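Local structure of hypothetical protein Atu0120 (Agrobacterium tumefaciens, 2I6H) at residues A[23-28]-A[73-79]. The protein is of unknown function, a mostly helical member of the bacterial DUF924 family, crystallised here with bound calcium ions. Residues are numbered along the deposited sequence; the frame is centred on the assembly and turned at random.
Sequences MKNDTA and LDGWLEG. With CA (calcium ion), chain C.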
# COMPACT_ATOMS: atom_id res chain seq x y z
N MSE A 23 5.93 26.88 -22.10
CA MSE A 23 6.04 25.55 -21.43
C MSE A 23 5.15 24.56 -22.13
O MSE A 23 4.71 23.58 -21.50
CB MSE A 23 5.57 25.66 -19.97
CG MSE A 23 6.46 26.50 -19.10
SE MSE A 23 8.42 26.11 -19.26
CE MSE A 23 8.86 27.62 -17.99
N LYS A 24 4.85 24.80 -23.41
CA LYS A 24 3.85 24.02 -24.13
C LYS A 24 4.30 22.61 -24.53
O LYS A 24 3.48 21.71 -24.65
CB LYS A 24 3.35 24.80 -25.35
CG LYS A 24 2.40 25.95 -24.98
CD LYS A 24 1.65 26.52 -26.19
CE LYS A 24 0.77 27.69 -25.79
NZ LYS A 24 0.14 28.37 -26.96
N ASN A 25 5.61 22.41 -24.76
CA ASN A 25 6.09 21.13 -25.30
C ASN A 25 6.54 20.15 -24.24
O ASN A 25 6.79 20.54 -23.07
CB ASN A 25 7.24 21.37 -26.29
CG ASN A 25 7.02 22.60 -27.18
OD1 ASN A 25 6.09 22.61 -27.99
ND2 ASN A 25 7.86 23.63 -27.02
N ASP A 26 6.62 18.88 -24.62
CA ASP A 26 7.13 17.86 -23.68
C ASP A 26 8.53 18.17 -23.13
O ASP A 26 8.94 17.60 -22.08
CB ASP A 26 7.14 16.50 -24.35
CG ASP A 26 8.10 16.42 -25.53
OD1 ASP A 26 7.97 17.22 -26.45
OD2 ASP A 26 8.96 15.52 -25.56
N THR A 27 9.26 19.04 -23.83
CA THR A 27 10.61 19.46 -23.39
C THR A 27 10.61 20.58 -22.33
O THR A 27 11.70 21.08 -21.94
CB THR A 27 11.43 19.97 -24.57
OG1 THR A 27 10.69 21.01 -25.23
CG2 THR A 27 11.79 18.82 -25.57
N ALA A 28 9.40 20.99 -21.90
CA ALA A 28 9.25 22.10 -20.94
C ALA A 28 10.05 21.88 -19.65
O ALA A 28 9.97 20.78 -19.03
CB ALA A 28 7.76 22.32 -20.60
N LEU A 73 -1.43 22.36 -22.13
CA LEU A 73 -0.26 21.49 -22.00
C LEU A 73 -0.44 20.12 -22.66
O LEU A 73 0.27 19.17 -22.28
CB LEU A 73 0.09 21.31 -20.50
CG LEU A 73 0.30 22.64 -19.75
CD1 LEU A 73 0.65 22.32 -18.32
CD2 LEU A 73 1.43 23.47 -20.46
N ASP A 74 -1.35 20.01 -23.64
CA ASP A 74 -1.60 18.73 -24.30
C ASP A 74 -0.35 18.19 -24.96
O ASP A 74 -0.21 16.99 -25.14
CB ASP A 74 -2.71 18.81 -25.39
CG ASP A 74 -4.12 19.06 -24.81
OD1 ASP A 74 -4.29 19.51 -23.66
OD2 ASP A 74 -5.10 18.83 -25.57
N GLY A 75 0.53 19.10 -25.37
CA GLY A 75 1.81 18.76 -25.97
C GLY A 75 2.68 17.88 -25.07
O GLY A 75 3.60 17.21 -25.56
N TRP A 76 2.41 17.89 -23.76
CA TRP A 76 3.17 17.04 -22.82
C TRP A 76 2.92 15.55 -23.05
O TRP A 76 3.69 14.70 -22.59
CB TRP A 76 2.86 17.43 -21.36
CG TRP A 76 3.41 18.77 -20.97
CD1 TRP A 76 3.91 19.75 -21.82
CD2 TRP A 76 3.50 19.30 -19.65
NE1 TRP A 76 4.30 20.87 -21.08
CE2 TRP A 76 4.07 20.61 -19.74
CE3 TRP A 76 3.16 18.80 -18.38
CZ2 TRP A 76 4.29 21.42 -18.62
CZ3 TRP A 76 3.40 19.63 -17.25
CH2 TRP A 76 3.97 20.91 -17.39
N LEU A 77 1.84 15.23 -23.77
CA LEU A 77 1.61 13.83 -24.14
C LEU A 77 2.76 13.27 -25.01
O LEU A 77 2.91 12.05 -25.13
CB LEU A 77 0.26 13.67 -24.86
CG LEU A 77 -0.97 13.79 -23.93
CD1 LEU A 77 -2.24 13.90 -24.79
CD2 LEU A 77 -1.05 12.61 -22.89
N GLU A 78 3.56 14.15 -25.60
CA GLU A 78 4.67 13.67 -26.45
C GLU A 78 5.78 12.92 -25.67
O GLU A 78 6.48 12.06 -26.25
CB GLU A 78 5.25 14.85 -27.25
CG GLU A 78 6.36 14.41 -28.17
CD GLU A 78 6.92 15.55 -29.05
OE1 GLU A 78 6.35 16.65 -29.13
OE2 GLU A 78 7.98 15.30 -29.67
N GLY A 79 5.96 13.26 -24.38
CA GLY A 79 7.07 12.71 -23.56
C GLY A 79 6.54 11.84 -22.42
O GLY A 79 5.45 12.09 -21.90
CA CA C . 8.22 17.54 -30.60
O HOH W 1 0.84 22.02 -25.27
O HOH W 2 5.28 18.40 -27.26
O HOH W 3 9.23 18.16 -28.42
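Trp-76 reaches across to the start of the modelled chain, where its indole NE1 donates to the carbonyl O of Met-23 at 2.8 Å. The bond is moderately bent, 149° at the hydrogen; the acceptor lies near the ring plane, and NE1 sits somewhat out of the carbonyl plane. Ala-28 sets its CB obliquely against the same ring, 4.1 Å from Trp-76 CZ2. Leu-73 divides its branches: CD2 touches Met-23 O, while CD1 lies over the rim of one indole face. At the other end of the contact Asp-26 lies over Glu-78, their carboxylate planes stacked and 25° apart. Asp-26 OD1 and Glu-78 OE1, both acceptors, stand 3.2 Å from each other. Calcium lies beside this pair: both Glu-78 oxygens bind it, OE1 at 2.5 Å and OE2 at 2.4 Å, whereas Asp-26 OD1 reaches it through water 3. Glu-78 sends its CG away from the backbone N (chi1 -178°) and, extended beyond it, sets its carboxylate at the ion. Two more waters join the backbones: water 1 links Lys-24 O to Gly-75 N, and water 2 accepts from Asp-26 N while lying 2.7 Å from Gly-75 O. Behind these contacts, a type I turn from Asn-25 to Ala-28 leads into helix 29-41, and the 3-10 segment 76-78 leads into helix 80-97. Trp-76 packs on both helices, through Leu-30, Ala-31 and Ile-34 of the first and Ala-85 and Leu-86 of the second. The contact thus ties together two helix-leading loops by one direct hydrogen bond and three waters, one of them on the calcium ion. Its chemistry changes from a buried indole to a more exposed acidic pair, whose mutual repulsion the calcium ion probably offsets.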